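Local coordinates for protein glycerophosphodiester phosphodiesterase (Cytophaga hutchinsonii ATCC 33406, PDB 3CH0) that belongs to the glycerophosphodiester phosphodiesterase family and has a TIM-barrel type of fold, at residues A[12-17]-A[262-267]. Numbering follows the deposited sequence.
Sequences QGHRGC and ITDYPD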
loop_
_atom_site.group_PDB
_atom_site.type_symbol
_atom_site.label_atom_id
_atom_site.label_comp_id
_atom_site.label_asym_id
_atom_site.label_seq_id
_atom_site.Cartn_x
_atom_site.Cartn_y
_atom_site.Cartn_z
ATOM N N GLN A 12 6.926 3.942 -6.872
ATOM C CA GLN A 12 6.333 3.569 -5.594
ATOM C C GLN A 12 6.989 2.293 -5.066
ATOM O O GLN A 12 6.977 1.256 -5.734
ATOM C CB GLN A 12 4.817 3.348 -5.630
ATOM C CG GLN A 12 4.067 4.507 -6.230
ATOM C CD GLN A 12 2.639 4.626 -5.703
ATOM O OE1 GLN A 12 2.199 3.800 -4.890
ATOM N NE2 GLN A 12 1.931 5.646 -6.143
ATOM N N GLY A 13 7.513 2.350 -3.854
ATOM C CA GLY A 13 8.028 1.162 -3.181
ATOM C C GLY A 13 6.905 0.401 -2.518
ATOM O O GLY A 13 6.291 0.897 -1.581
ATOM N N HIS A 14 6.567 -0.795 -3.057
ATOM C CA HIS A 14 5.432 -1.594 -2.596
ATOM C C HIS A 14 5.723 -2.105 -1.176
ATOM O O HIS A 14 6.722 -2.832 -0.984
ATOM C CB HIS A 14 5.192 -2.784 -3.553
ATOM C CG HIS A 14 3.958 -3.587 -3.296
ATOM N ND1 HIS A 14 3.979 -4.965 -3.167
ATOM C CD2 HIS A 14 2.658 -3.213 -3.177
ATOM C CE1 HIS A 14 2.729 -5.397 -3.006
ATOM N NE2 HIS A 14 1.914 -4.354 -3.033
ATOM N N ARG A 15 4.918 -1.728 -0.200
ATOM C CA ARG A 15 5.183 -2.074 1.193
ATOM C C ARG A 15 6.565 -1.655 1.607
ATOM O O ARG A 15 7.267 -2.325 2.347
ATOM C CB ARG A 15 4.922 -3.563 1.474
ATOM C CG ARG A 15 3.563 -4.072 0.882
ATOM C CD ARG A 15 3.182 -5.495 1.221
ATOM N NE ARG A 15 2.087 -5.883 0.339
ATOM C CZ ARG A 15 1.701 -7.115 0.145
ATOM N NH1 ARG A 15 2.117 -8.108 0.938
ATOM N NH2 ARG A 15 0.818 -7.347 -0.792
ATOM N N GLY A 16 6.915 -0.486 1.095
ATOM C CA GLY A 16 8.266 0.088 1.272
ATOM C C GLY A 16 9.157 -0.573 0.242
ATOM O O GLY A 16 9.557 0.032 -0.741
ATOM N N CYS A 17 9.483 -1.843 0.437
ATOM C CA CYS A 17 10.273 -2.576 -0.549
ATOM C C CYS A 17 10.285 -4.061 -0.194
ATOM O O CYS A 17 11.313 -4.632 0.120
ATOM C CB CYS A 17 11.712 -2.044 -0.712
ATOM S SG CYS A 17 12.648 -1.958 0.809
ATOM N N ILE A 262 4.111 0.580 -9.105
ATOM C CA ILE A 262 4.199 0.001 -7.779
ATOM C C ILE A 262 5.019 -1.295 -7.928
ATOM O O ILE A 262 4.586 -2.207 -8.601
ATOM C CB ILE A 262 2.786 -0.187 -7.162
ATOM C CG1 ILE A 262 2.066 1.152 -6.986
ATOM C CG2 ILE A 262 2.856 -1.108 -5.857
ATOM C CD1 ILE A 262 0.573 0.995 -6.972
ATOM N N THR A 263 6.113 -1.364 -7.175
ATOM C CA THR A 263 7.019 -2.493 -7.270
ATOM C C THR A 263 7.628 -2.943 -5.955
ATOM O O THR A 263 7.957 -2.121 -5.107
ATOM C CB THR A 263 8.202 -2.142 -8.233
ATOM O OG1 THR A 263 9.108 -3.265 -8.358
ATOM C CG2 THR A 263 9.034 -0.919 -7.793
ATOM N N ASP A 264 7.790 -4.260 -5.818
ATOM C CA ASP A 264 8.498 -4.825 -4.660
ATOM C C ASP A 264 10.004 -4.546 -4.699
ATOM O O ASP A 264 10.668 -4.743 -3.694
ATOM C CB ASP A 264 8.272 -6.341 -4.591
ATOM C CG ASP A 264 6.875 -6.673 -4.180
ATOM O OD1 ASP A 264 6.380 -6.052 -3.197
ATOM O OD2 ASP A 264 6.263 -7.553 -4.825
ATOM N N TYR A 265 10.522 -4.220 -5.889
ATOM C CA TYR A 265 11.944 -4.023 -6.146
ATOM C C TYR A 265 12.239 -2.624 -6.683
ATOM O O TYR A 265 12.647 -2.416 -7.855
ATOM C CB TYR A 265 12.409 -5.114 -7.126
ATOM C CG TYR A 265 12.290 -6.516 -6.621
ATOM C CD1 TYR A 265 13.281 -7.054 -5.792
ATOM C CD2 TYR A 265 11.217 -7.271 -6.938
ATOM C CE1 TYR A 265 13.197 -8.354 -5.334
ATOM C CE2 TYR A 265 11.077 -8.554 -6.444
ATOM C CZ TYR A 265 12.093 -9.103 -5.681
ATOM O OH TYR A 265 11.936 -10.379 -5.216
ATOM N N PRO A 266 12.027 -1.591 -5.842
ATOM C CA PRO A 266 12.226 -0.225 -6.313
ATOM C C PRO A 266 13.693 0.049 -6.710
ATOM O O PRO A 266 13.943 0.959 -7.491
ATOM C CB PRO A 266 11.720 0.634 -5.169
ATOM C CG PRO A 266 11.880 -0.202 -3.945
ATOM C CD PRO A 266 11.552 -1.619 -4.446
ATOM N N ASP A 267 14.621 -0.764 -6.224
ATOM C CA ASP A 267 16.017 -0.727 -6.662
ATOM C C ASP A 267 16.198 -0.881 -8.199
ATOM O O ASP A 267 17.207 -0.412 -8.771
ATOM C CB ASP A 267 16.853 -1.761 -5.886
ATOM C CG ASP A 267 16.357 -3.178 -6.028
ATOM O OD1 ASP A 267 15.152 -3.406 -5.954
ATOM O OD2 ASP A 267 17.205 -4.107 -6.113
#
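H14 and D264 meet where two neighbouring parallel strands, 10-13 and 260-263, run out into loops. H14 ND1 donates to D264 OD1 over 2.6 Å. The oxygen lies almost in the imidazole plane, at the ring edge, whereas the nitrogen stands above the plane of the carboxylate; ring and carboxylate are turned 54° apart. With CG anti to the backbone N (chi1 -173°), the ring of H14 lies alongside the aspartate side chain, both pointing the same way. R18 by a salt bridge and N245 by a hydrogen bond grip D264 OD2, a second shell that probably fixes the carboxylate and so the turn of the ring.

Two backbone bonds join the strand ends in parallel register: T263 N to Q12 O, 3.1 Å, then H14 N to T263 O, 2.8 Å. T263 OG1 accepts from Y265 N in an ST turn and also bonds to the carbonyl O of V244, while 13-16 form a type II turn.

On the face of the sheet that carries Q12 and I262, the isoleucine reaches two partners with its two branches: CG2 touches H14 CD2 at 3.4 Å, and CG1 lies against the extended side chain of Q12, nearest its OE1 (3.4 Å), an oxygen bound by N134. R15 CG covers one imidazole face, over the ring centre and 4.1 Å above its plane. Beyond the turn, C17 CB and P266 CG form an apolar pair at 3.7 Å, next to helix 26-35.

H14 NE2, at the far side of the ring, and R15 NH2 both bond to a bound citric acid. Joining the first and last strands of the curled sheet closes a TIM barrel, and the histidine-carboxylate pair sits at the C-terminal strand ends, where barrels of this fold carry their active sites.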